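Local structure of major centromere autoantigen B (Homo sapiens, 1HLV) at residues Q7-F10 with R11-S14; K28-I31 with A32-N36; N120-L123 with D124-R128. The protein binds the CENP-B box of centromeric DNA through two helix-turn-helix domains and kinks the duplex as it does so. All coordinates share one frame; numbering follows the deposited sequence.

Interaction 1: residues Q7-F10 with R11-S14. With nucleotides of chain B.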
loop_
_atom_site.group_PDB
_atom_site.type_symbol
_atom_site.label_atom_id
_atom_site.label_comp_id
_atom_site.label_asym_id
_atom_site.label_seq_id
_atom_site.Cartn_x
_atom_site.Cartn_y
_atom_site.Cartn_z
ATOM N N GLN C 7 8.026 -12.962 3.452
ATOM C CA GLN C 7 7.226 -11.745 3.383
ATOM C C GLN C 7 5.869 -12.107 2.776
ATOM O O GLN C 7 5.788 -12.884 1.825
ATOM C CB GLN C 7 7.929 -10.678 2.534
ATOM C CG GLN C 7 8.907 -9.781 3.308
ATOM C CD GLN C 7 8.211 -8.677 4.100
ATOM O OE1 GLN C 7 6.977 -8.578 4.114
ATOM N NE2 GLN C 7 9.004 -7.840 4.765
ATOM N N LEU C 8 4.807 -11.543 3.335
ATOM C CA LEU C 8 3.454 -11.826 2.877
ATOM C C LEU C 8 2.821 -10.619 2.192
ATOM O O LEU C 8 3.206 -9.480 2.456
ATOM C CB LEU C 8 2.609 -12.240 4.084
ATOM C CG LEU C 8 3.210 -13.369 4.932
ATOM C CD1 LEU C 8 2.641 -13.325 6.331
ATOM C CD2 LEU C 8 2.924 -14.712 4.282
ATOM N N THR C 9 1.855 -10.861 1.306
ATOM C CA THR C 9 1.175 -9.762 0.630
ATOM C C THR C 9 0.055 -9.264 1.529
ATOM O O THR C 9 -0.370 -9.954 2.453
ATOM C CB THR C 9 0.527 -10.183 -0.702
ATOM O OG1 THR C 9 -0.532 -11.112 -0.444
ATOM C CG2 THR C 9 1.558 -10.808 -1.633
ATOM N N PHE C 10 -0.433 -8.064 1.255
ATOM C CA PHE C 10 -1.506 -7.533 2.065
ATOM C C PHE C 10 -2.740 -8.407 1.955
ATOM O O PHE C 10 -3.473 -8.565 2.932
ATOM C CB PHE C 10 -1.796 -6.081 1.683
ATOM C CG PHE C 10 -0.792 -5.121 2.244
ATOM C CD1 PHE C 10 0.068 -4.418 1.413
ATOM C CD2 PHE C 10 -0.669 -4.962 3.625
ATOM C CE1 PHE C 10 1.041 -3.569 1.946
ATOM C CE2 PHE C 10 0.302 -4.115 4.168
ATOM C CZ PHE C 10 1.156 -3.419 3.327
ATOM N N ARG C 11 -2.956 -8.997 0.783
ATOM C CA ARG C 11 -4.101 -9.872 0.605
ATOM C C ARG C 11 -3.952 -11.122 1.489
ATOM O O ARG C 11 -4.921 -11.579 2.091
ATOM C CB ARG C 11 -4.245 -10.263 -0.869
ATOM C CG ARG C 11 -5.432 -11.169 -1.164
ATOM C CD ARG C 11 -6.779 -10.520 -0.841
ATOM N NE ARG C 11 -7.342 -9.777 -1.969
ATOM C CZ ARG C 11 -7.153 -8.480 -2.202
ATOM N NH1 ARG C 11 -6.409 -7.749 -1.382
ATOM N NH2 ARG C 11 -7.713 -7.910 -3.265
ATOM N N GLU C 12 -2.735 -11.655 1.587
ATOM C CA GLU C 12 -2.476 -12.843 2.402
ATOM C C GLU C 12 -2.641 -12.559 3.898
ATOM O O GLU C 12 -3.214 -13.368 4.639
ATOM C CB GLU C 12 -1.063 -13.382 2.132
ATOM C CG GLU C 12 -0.904 -14.139 0.815
ATOM C CD GLU C 12 0.553 -14.240 0.353
ATOM O OE1 GLU C 12 0.864 -15.143 -0.456
ATOM O OE2 GLU C 12 1.387 -13.409 0.781
ATOM N N LYS C 13 -2.123 -11.415 4.344
ATOM C CA LYS C 13 -2.234 -11.041 5.748
ATOM C C LYS C 13 -3.692 -10.729 6.067
ATOM O O LYS C 13 -4.163 -10.966 7.170
ATOM C CB LYS C 13 -1.322 -9.846 6.062
ATOM C CG LYS C 13 0.141 -10.260 6.227
ATOM C CD LYS C 13 1.098 -9.080 6.404
ATOM C CE LYS C 13 1.230 -8.269 5.112
ATOM N NZ LYS C 13 2.390 -7.334 5.148
ATOM N N SER C 14 -4.410 -10.214 5.085
ATOM C CA SER C 14 -5.817 -9.917 5.275
ATOM C C SER C 14 -6.594 -11.232 5.481
ATOM O O SER C 14 -7.481 -11.321 6.337
ATOM C CB SER C 14 -6.356 -9.180 4.052
ATOM O OG SER C 14 -7.737 -8.939 4.183
ATOM P P DA B 14 5.133 -9.065 8.289
ATOM O OP1 DA B 14 4.429 -9.162 6.989
ATOM O OP2 DA B 14 4.346 -8.918 9.546
ATOM O "O5'" DA B 14 6.107 -10.317 8.442
ATOM C "C5'" DA B 14 7.116 -10.563 7.468
ATOM C "C4'" DA B 14 8.253 -11.358 8.065
ATOM O "O4'" DA B 14 9.074 -10.552 8.934
ATOM C "C3'" DA B 14 7.856 -12.570 8.894
ATOM O "O3'" DA B 14 8.911 -13.518 8.736
ATOM C "C2'" DA B 14 7.835 -12.005 10.305
ATOM C "C1'" DA B 14 9.021 -11.049 10.271
ATOM N N9 DA B 14 8.942 -9.879 11.144
ATOM C C8 DA B 14 7.856 -9.070 11.373
ATOM N N7 DA B 14 8.138 -7.995 12.068
ATOM C C5 DA B 14 9.492 -8.123 12.343
ATOM C C6 DA B 14 10.399 -7.290 13.013
ATOM N N6 DA B 14 10.072 -6.095 13.506
ATOM N N1 DA B 14 11.676 -7.721 13.143
ATOM C C2 DA B 14 12.009 -8.899 12.601
ATOM N N3 DA B 14 11.252 -9.756 11.918
ATOM C C4 DA B 14 9.989 -9.302 11.824
HETATM O O HOH W 1 4.279 -14.207 -0.132
#
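The backbone passes from an extended run through Leu8 and Thr9 straight into the first turn of helix 10-22, where Lys13 N bonds to Thr9 O at 3.0 Å and Ser14 N bonds to Phe10 O. Thr9 is the N-cap, and with Glu12 it forms a capping box. Its OG1 sits between the backbone N and the carbonyl carbon (chi1 66°), which brings it within reach of Glu12 N, accepting at 3.0 Å. Glu12 returns the favour: OE2 takes Thr9 N at 2.6 Å in an almost straight bond, met on the anti side but tilted 23° out of the carboxylate plane. A water bridges the same OE2 to Gln7 O, tying the incoming loop to the box.

On another side of the turn, Lys13 crosses Leu8 at a slant, with its CG 3.8 Å from Leu8 CB, and both side chains lean on Ile45 of helix 39-47. A bend at chi3 then carries NZ toward the DNA. There NZ bonds to Lys67 O, makes a weak bond of 3.3 Å to OP1 of DA14 of chain B, and stands 4.5 Å from the Phe10 ring centroid in an off-centre cation-pi contact. Arg11 points elsewhere, to a salt bridge with Glu56.

The amides of the N-cap Thr9 and of Glu12 are thus satisfied by side chains of the box. The carboxylate probably also interacts favourably with the positive end of the helix dipole, while the lysine ammonium, shared between carbonyl, ring and phosphate, links this helix start to the DNA backbone.

Interaction 2: residues K28-I31 with A32-N36. With nucleotides of chain A.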
loop_
_atom_site.group_PDB
_atom_site.type_symbol
_atom_site.label_atom_id
_atom_site.label_comp_id
_atom_site.label_asym_id
_atom_site.label_seq_id
_atom_site.Cartn_x
_atom_site.Cartn_y
_atom_site.Cartn_z
ATOM N N LYS C 28 -4.466 -20.151 18.528
ATOM C CA LYS C 28 -3.705 -19.299 17.627
ATOM C C LYS C 28 -2.633 -20.157 16.948
ATOM O O LYS C 28 -2.371 -20.015 15.752
ATOM C CB LYS C 28 -3.059 -18.159 18.411
ATOM C CG LYS C 28 -4.053 -17.158 18.977
ATOM C CD LYS C 28 -4.569 -16.223 17.899
ATOM C CE LYS C 28 -5.597 -15.245 18.437
ATOM N NZ LYS C 28 -6.891 -15.910 18.719
ATOM N N GLY C 29 -2.029 -21.061 17.713
ATOM C CA GLY C 29 -1.012 -21.933 17.151
ATOM C C GLY C 29 -1.583 -22.797 16.039
ATOM O O GLY C 29 -0.869 -23.202 15.123
ATOM N N GLU C 30 -2.877 -23.082 16.119
ATOM C CA GLU C 30 -3.539 -23.892 15.101
ATOM C C GLU C 30 -3.679 -23.076 13.823
ATOM O O GLU C 30 -3.403 -23.569 12.726
ATOM C CB GLU C 30 -4.920 -24.347 15.590
ATOM C CG GLU C 30 -5.766 -25.105 14.562
ATOM C CD GLU C 30 -4.969 -26.121 13.753
ATOM O OE1 GLU C 30 -4.026 -26.735 14.305
ATOM O OE2 GLU C 30 -5.298 -26.311 12.560
ATOM N N ILE C 31 -4.104 -21.826 13.963
ATOM C CA ILE C 31 -4.248 -20.969 12.795
ATOM C C ILE C 31 -2.877 -20.702 12.163
ATOM O O ILE C 31 -2.737 -20.714 10.937
ATOM C CB ILE C 31 -4.940 -19.651 13.163
ATOM C CG1 ILE C 31 -6.355 -19.960 13.666
ATOM C CG2 ILE C 31 -4.974 -18.725 11.956
ATOM C CD1 ILE C 31 -7.202 -18.742 13.964
ATOM N N ALA C 32 -1.863 -20.487 12.995
ATOM C CA ALA C 32 -0.519 -20.258 12.482
ATOM C C ALA C 32 -0.084 -21.468 11.650
ATOM O O ALA C 32 0.549 -21.321 10.602
ATOM C CB ALA C 32 0.461 -20.037 13.632
ATOM N N ARG C 33 -0.427 -22.662 12.121
ATOM C CA ARG C 33 -0.060 -23.878 11.410
ATOM C C ARG C 33 -0.734 -23.940 10.049
ATOM O O ARG C 33 -0.096 -24.271 9.050
ATOM C CB ARG C 33 -0.449 -25.123 12.206
ATOM C CG ARG C 33 -0.014 -26.411 11.519
ATOM C CD ARG C 33 -0.827 -27.619 11.975
ATOM N NE ARG C 33 -1.522 -28.250 10.855
ATOM C CZ ARG C 33 -2.704 -27.862 10.385
ATOM N NH1 ARG C 33 -3.339 -26.840 10.942
ATOM N NH2 ARG C 33 -3.249 -28.485 9.347
ATOM N N ARG C 34 -2.025 -23.628 10.016
ATOM C CA ARG C 34 -2.786 -23.650 8.773
ATOM C C ARG C 34 -2.169 -22.787 7.684
ATOM O O ARG C 34 -2.298 -23.094 6.500
ATOM C CB ARG C 34 -4.214 -23.180 9.016
ATOM C CG ARG C 34 -5.021 -24.093 9.898
ATOM C CD ARG C 34 -6.453 -23.613 9.970
ATOM N NE ARG C 34 -7.278 -24.524 10.749
ATOM C CZ ARG C 34 -8.602 -24.458 10.802
ATOM N NH1 ARG C 34 -9.248 -23.518 10.118
ATOM N NH2 ARG C 34 -9.279 -25.340 11.527
ATOM N N PHE C 35 -1.518 -21.698 8.078
ATOM C CA PHE C 35 -0.892 -20.818 7.107
ATOM C C PHE C 35 0.599 -21.029 7.067
ATOM O O PHE C 35 1.305 -20.375 6.303
ATOM C CB PHE C 35 -1.218 -19.356 7.408
ATOM C CG PHE C 35 -2.654 -19.018 7.182
ATOM C CD1 PHE C 35 -3.570 -19.074 8.226
ATOM C CD2 PHE C 35 -3.111 -18.720 5.904
ATOM C CE1 PHE C 35 -4.918 -18.844 8.002
ATOM C CE2 PHE C 35 -4.465 -18.487 5.665
ATOM C CZ PHE C 35 -5.369 -18.551 6.718
ATOM N N ASN C 36 1.072 -21.954 7.892
ATOM C CA ASN C 36 2.487 -22.280 7.930
ATOM C C ASN C 36 3.344 -21.050 8.223
ATOM O O ASN C 36 4.248 -20.719 7.461
ATOM C CB ASN C 36 2.905 -22.889 6.589
ATOM C CG ASN C 36 4.313 -23.457 6.614
ATOM O OD1 ASN C 36 4.975 -23.524 5.579
ATOM N ND2 ASN C 36 4.770 -23.883 7.790
ATOM P P DC A 3 -2.649 -20.563 21.609
ATOM O OP1 DC A 3 -4.107 -20.301 21.474
ATOM O OP2 DC A 3 -1.928 -21.309 20.544
ATOM O "O5'" DC A 3 -1.928 -19.178 21.897
ATOM C "C5'" DC A 3 -2.427 -18.353 22.937
ATOM C "C4'" DC A 3 -1.726 -17.018 22.951
ATOM O "O4'" DC A 3 -0.468 -17.099 23.661
ATOM C "C3'" DC A 3 -1.443 -16.372 21.595
ATOM O "O3'" DC A 3 -2.012 -15.064 21.624
ATOM C "C2'" DC A 3 0.079 -16.352 21.509
ATOM C "C1'" DC A 3 0.533 -16.383 22.971
ATOM N N1 DC A 3 1.819 -17.072 23.220
ATOM C C2 DC A 3 2.732 -16.513 24.134
ATOM O O2 DC A 3 2.434 -15.464 24.724
ATOM N N3 DC A 3 3.913 -17.136 24.352
ATOM C C4 DC A 3 4.198 -18.270 23.704
ATOM N N4 DC A 3 5.379 -18.853 23.949
ATOM C C5 DC A 3 3.290 -18.860 22.778
ATOM C C6 DC A 3 2.123 -18.235 22.570
ATOM P P DT A 4 -1.891 -14.087 20.359
ATOM O OP1 DT A 4 -3.233 -13.490 20.130
ATOM O OP2 DT A 4 -1.181 -14.765 19.244
ATOM O "O5'" DT A 4 -0.963 -12.949 20.960
ATOM C "C5'" DT A 4 -1.186 -12.527 22.295
ATOM C "C4'" DT A 4 -0.019 -11.724 22.809
ATOM O "O4'" DT A 4 1.115 -12.571 23.116
ATOM C "C3'" DT A 4 0.483 -10.637 21.863
ATOM O "O3'" DT A 4 0.544 -9.414 22.587
ATOM C "C2'" DT A 4 1.871 -11.117 21.459
ATOM C "C1'" DT A 4 2.302 -11.955 22.653
ATOM N N1 DT A 4 3.287 -13.025 22.376
ATOM C C2 DT A 4 4.468 -13.023 23.089
ATOM O O2 DT A 4 4.757 -12.159 23.905
ATOM N N3 DT A 4 5.308 -14.075 22.811
ATOM C C4 DT A 4 5.090 -15.100 21.911
ATOM O O4 DT A 4 5.923 -15.997 21.787
ATOM C C5 DT A 4 3.854 -15.021 21.176
ATOM C C7 DT A 4 3.561 -16.068 20.145
ATOM C C6 DT A 4 3.019 -14.002 21.444
#
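Helix 28-35 belongs to the N-terminal helix-turn-helix DNA-binding domain, and this contact runs from the phosphate at its first turn to the Schellman motif around Asn36, which has positive phi. At the start, Lys28 N and Gly29 N each give a bond to the phosphate of DC3 of chain A: Lys28 N reaches OP1 at 3.0 Å and Gly29 N reaches OP2 at 2.8 Å. Lys28, bent at chi2 and chi4, brings CE to 3.4 Å from OP1 of DT4 of chain A.

Farther along, Glu30 gathers two arginines on a single oxygen. With CG anti to the backbone N (chi1 175°) and a bend at chi2, its carboxylate lies alongside the Arg33 chain, and OE2 meets Arg33 NH1 at 2.6 Å in a salt bridge. That same OE2 accepts from Arg34 NE at 3.2 Å through its anti lone pair. The oxygen lies in the plane of the Arg34 guanidinium, at its edge, although the carboxylate itself is turned 76° from that plane. Arg34 NH1 goes on to a salt bridge with Glu19 of helix 10-22.

The inner face is apolar. Ile31 and Phe35 run side by side, CG2 of Ile31 lying 4.0 Å from CE1 of Phe35, and they rest on Val20 and Ile16 of helix 10-22. Ala32 turns to Leu42 of helix 39-47.

Two backbone amides at a helix start, probably aided by the helix dipole, grip the DC3 phosphate. Outside, the Glu30 carboxylate probably offsets part of the two arginine charges and helps to fix Arg34 NE while NH1 of Arg34 reaches Glu19.

Interaction 3: residues N120-L123 with D124-R128. With nucleotides of chain A.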
loop_
_atom_site.group_PDB
_atom_site.type_symbol
_atom_site.label_atom_id
_atom_site.label_comp_id
_atom_site.label_asym_id
_atom_site.label_seq_id
_atom_site.Cartn_x
_atom_site.Cartn_y
_atom_site.Cartn_z
ATOM N N ASN C 120 11.691 10.397 -13.510
ATOM C CA ASN C 120 11.107 9.253 -14.195
ATOM C C ASN C 120 10.893 8.120 -13.196
ATOM O O ASN C 120 9.847 7.478 -13.194
ATOM C CB ASN C 120 12.016 8.763 -15.333
ATOM C CG ASN C 120 12.235 9.812 -16.407
ATOM O OD1 ASN C 120 11.368 10.640 -16.673
ATOM N ND2 ASN C 120 13.395 9.765 -17.044
ATOM N N GLY C 121 11.894 7.882 -12.353
ATOM C CA GLY C 121 11.793 6.825 -11.364
ATOM C C GLY C 121 10.609 7.036 -10.442
ATOM O O GLY C 121 9.803 6.134 -10.215
ATOM N N TRP C 122 10.506 8.245 -9.912
ATOM C CA TRP C 122 9.418 8.581 -9.019
ATOM C C TRP C 122 8.060 8.420 -9.696
ATOM O O TRP C 122 7.143 7.819 -9.127
ATOM C CB TRP C 122 9.545 10.025 -8.528
ATOM C CG TRP C 122 8.286 10.477 -7.869
ATOM C CD1 TRP C 122 7.870 10.182 -6.603
ATOM C CD2 TRP C 122 7.207 11.176 -8.495
ATOM N NE1 TRP C 122 6.594 10.645 -6.406
ATOM C CE2 TRP C 122 6.161 11.258 -7.550
ATOM C CE3 TRP C 122 7.018 11.737 -9.766
ATOM C CZ2 TRP C 122 4.942 11.876 -7.835
ATOM C CZ3 TRP C 122 5.801 12.354 -10.051
ATOM C CH2 TRP C 122 4.781 12.416 -9.088
ATOM N N LEU C 123 7.929 8.967 -10.901
ATOM C CA LEU C 123 6.663 8.910 -11.626
ATOM C C LEU C 123 6.253 7.487 -11.921
ATOM O O LEU C 123 5.103 7.116 -11.725
ATOM C CB LEU C 123 6.754 9.706 -12.928
ATOM C CG LEU C 123 5.481 9.770 -13.776
ATOM C CD1 LEU C 123 4.315 10.288 -12.957
ATOM C CD2 LEU C 123 5.730 10.674 -14.965
ATOM N N ASP C 124 7.201 6.683 -12.387
ATOM C CA ASP C 124 6.910 5.297 -12.696
ATOM C C ASP C 124 6.449 4.585 -11.423
ATOM O O ASP C 124 5.398 3.941 -11.405
ATOM C CB ASP C 124 8.144 4.606 -13.265
ATOM C CG ASP C 124 7.866 3.175 -13.663
ATOM O OD1 ASP C 124 8.656 2.285 -13.286
ATOM O OD2 ASP C 124 6.852 2.939 -14.355
ATOM N N ARG C 125 7.230 4.710 -10.354
ATOM C CA ARG C 125 6.874 4.080 -9.085
ATOM C C ARG C 125 5.512 4.536 -8.595
ATOM O O ARG C 125 4.726 3.734 -8.105
ATOM C CB ARG C 125 7.909 4.395 -8.028
ATOM C CG ARG C 125 9.040 3.428 -7.992
ATOM C CD ARG C 125 10.154 3.993 -7.151
ATOM N NE ARG C 125 11.396 3.838 -7.873
ATOM C CZ ARG C 125 12.179 4.837 -8.249
ATOM N NH1 ARG C 125 11.865 6.097 -7.962
ATOM N NH2 ARG C 125 13.262 4.562 -8.954
ATOM N N PHE C 126 5.237 5.830 -8.714
ATOM C CA PHE C 126 3.948 6.343 -8.288
ATOM C C PHE C 126 2.852 5.654 -9.102
ATOM O O PHE C 126 1.891 5.135 -8.536
ATOM C CB PHE C 126 3.880 7.857 -8.490
ATOM C CG PHE C 126 2.546 8.456 -8.141
ATOM C CD1 PHE C 126 1.859 9.234 -9.062
ATOM C CD2 PHE C 126 1.977 8.249 -6.887
ATOM C CE1 PHE C 126 0.628 9.799 -8.744
ATOM C CE2 PHE C 126 0.741 8.813 -6.556
ATOM C CZ PHE C 126 0.067 9.588 -7.484
ATOM N N ARG C 127 3.003 5.637 -10.424
ATOM C CA ARG C 127 2.012 5.002 -11.296
ATOM C C ARG C 127 1.732 3.546 -10.899
ATOM O O ARG C 127 0.589 3.104 -10.946
ATOM C CB ARG C 127 2.468 5.042 -12.765
ATOM C CG ARG C 127 2.514 6.429 -13.444
ATOM C CD ARG C 127 3.076 6.264 -14.861
ATOM N NE ARG C 127 3.444 7.500 -15.554
ATOM C CZ ARG C 127 2.577 8.417 -15.972
ATOM N NH1 ARG C 127 1.272 8.256 -15.769
ATOM N NH2 ARG C 127 3.019 9.489 -16.614
ATOM N N ARG C 128 2.768 2.808 -10.506
ATOM C CA ARG C 128 2.620 1.407 -10.108
ATOM C C ARG C 128 2.294 1.242 -8.632
ATOM O O ARG C 128 1.671 0.262 -8.240
ATOM C CB ARG C 128 3.897 0.624 -10.395
ATOM C CG ARG C 128 4.268 0.467 -11.863
ATOM C CD ARG C 128 5.499 -0.430 -11.959
ATOM N NE ARG C 128 6.563 0.053 -11.078
ATOM C CZ ARG C 128 7.550 -0.703 -10.606
ATOM N NH1 ARG C 128 7.613 -1.988 -10.932
ATOM N NH2 ARG C 128 8.471 -0.179 -9.802
ATOM P P DC A 15 10.133 7.663 -4.374
ATOM O OP1 DC A 15 9.468 8.969 -4.150
ATOM O OP2 DC A 15 9.707 6.802 -5.509
ATOM O "O5'" DC A 15 11.701 7.859 -4.485
ATOM C "C5'" DC A 15 12.442 8.335 -3.377
ATOM C "C4'" DC A 15 13.844 8.663 -3.815
ATOM O "O4'" DC A 15 14.647 7.453 -3.776
ATOM C "C3'" DC A 15 13.856 9.155 -5.259
ATOM O "O3'" DC A 15 14.269 10.499 -5.425
ATOM C "C2'" DC A 15 14.786 8.213 -5.997
ATOM C "C1'" DC A 15 15.440 7.337 -4.940
ATOM N N1 DC A 15 15.370 5.942 -5.397
ATOM C C2 DC A 15 16.548 5.280 -5.761
ATOM O O2 DC A 15 17.631 5.840 -5.571
ATOM N N3 DC A 15 16.469 4.041 -6.304
ATOM C C4 DC A 15 15.276 3.456 -6.456
ATOM N N4 DC A 15 15.236 2.244 -7.018
ATOM C C5 DC A 15 14.068 4.089 -6.039
ATOM C C6 DC A 15 14.160 5.317 -5.517
ATOM P P DG A 17 18.896 13.778 -10.587
ATOM O OP1 DG A 17 20.140 14.478 -10.173
ATOM O OP2 DG A 17 17.615 14.527 -10.664
ATOM O "O5'" DG A 17 19.116 13.119 -12.013
ATOM C "C5'" DG A 17 20.167 12.187 -12.229
ATOM C "C4'" DG A 17 19.842 11.324 -13.423
ATOM O "O4'" DG A 17 18.974 10.225 -13.057
ATOM C "C3'" DG A 17 19.117 12.069 -14.551
ATOM O "O3'" DG A 17 19.601 11.592 -15.802
ATOM C "C2'" DG A 17 17.685 11.596 -14.403
ATOM C "C1'" DG A 17 17.964 10.157 -14.043
ATOM N N9 DG A 17 16.859 9.353 -13.540
ATOM C C8 DG A 17 15.623 9.777 -13.117
ATOM N N7 DG A 17 14.831 8.793 -12.793
ATOM C C5 DG A 17 15.601 7.656 -12.998
ATOM C C6 DG A 17 15.280 6.288 -12.832
ATOM O O6 DG A 17 14.214 5.787 -12.458
ATOM N N1 DG A 17 16.356 5.469 -13.158
ATOM C C2 DG A 17 17.584 5.908 -13.591
ATOM N N2 DG A 17 18.504 4.961 -13.844
ATOM N N3 DG A 17 17.890 7.181 -13.758
ATOM C C4 DG A 17 16.858 7.991 -13.445
ATOM P P DG A 16 13.849 11.268 -6.769
ATOM O OP1 DG A 16 13.398 12.639 -6.435
ATOM O OP2 DG A 16 12.937 10.365 -7.516
ATOM O "O5'" DG A 16 15.222 11.339 -7.565
ATOM C "C5'" DG A 16 16.430 11.668 -6.883
ATOM C "C4'" DG A 16 17.610 11.430 -7.789
ATOM O "O4'" DG A 16 17.742 10.009 -8.038
ATOM C "C3'" DG A 16 17.464 12.090 -9.159
ATOM O "O3'" DG A 16 18.757 12.506 -9.613
ATOM C "C2'" DG A 16 16.903 10.974 -10.020
ATOM C "C1'" DG A 16 17.538 9.728 -9.414
ATOM N N9 DG A 16 16.715 8.527 -9.495
ATOM C C8 DG A 16 15.347 8.445 -9.392
ATOM N N7 DG A 16 14.899 7.223 -9.489
ATOM C C5 DG A 16 16.040 6.453 -9.673
ATOM C C6 DG A 16 16.187 5.049 -9.852
ATOM O O6 DG A 16 15.311 4.181 -9.899
ATOM N N1 DG A 16 17.523 4.690 -9.997
ATOM C C2 DG A 16 18.579 5.564 -9.986
ATOM N N2 DG A 16 19.788 5.025 -10.143
ATOM N N3 DG A 16 18.457 6.870 -9.832
ATOM C C4 DG A 16 17.167 7.243 -9.680
#
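Gly121 and Arg125, one turn apart on helix 120-129, meet the bases of chain A together, as expected of the recognition helix in the second helix-turn-helix domain. Gly121 N donates to N7 of DG17 of chain A at 3.1 Å, a backbone amide reading a guanine. Having no side chain, Gly121 leaves room for both the bases and the Arg125 guanidinium. That flat group is sandwiched: C5 of DC15 of chain A lies over its centre on one face, and the carbonyl of Gly121 covers the opposite face, with O 3.3 Å from Arg125 CZ. Its edge is turned toward DG16 of chain A. Arg125 NH1 also makes a weak bond, 3.3 Å long, to OP2 of DC15 of chain A. Asn120 bonds through ND2 to O6 of a further guanine.

Behind this reading surface stands Trp122. Its indole presents an edge to the DNA backbone, with CD1 3.2 Å from OP1 of DC15 of chain A, while NE1 makes a weak bond to Glu78. Phe126 follows one turn later. Both side chains leave the helix with CG anti to the backbone N (chi1 167° and 177°) and lie side by side, the rings nearly parallel at 7° but slid so far apart that they barely overlap. Phe126 is packed against Leu81, Ile82 and Phe85, which joins helix 120-129 to helix 75-88; Phe116 meets the indole edge-to-face.

On the flank toward helix 97-111, Leu123 and Arg127 both touch Leu100, and Arg127 NH2 continues to a DNA phosphate in a salt bridge. Leu123 CD1 lies over one face of that guanidinium, offset toward its rim, while CD2 comes 3.4 Å from Arg127 NH2.

In the fold
Interactions 1 and 2 share the N-terminal domain: helices 10-22 and 28-35 follow each other in the chain, and their contact centres lie about 15 Å apart. Interaction 3 lies in the other DNA-binding domain, across the chain's centre and about 37 Å from interaction 2 between centres. It is the most buried of the three, while interactions 1 and 2 are only partly buried and carry exposed arginines. Their chemistry follows their place: 7-14 secures a helix start, 28-36 grips phosphate with backbone amides and spreads charge over its outer face, and 120-128 brings backbone and side chains onto bases, backed by aromatic packing.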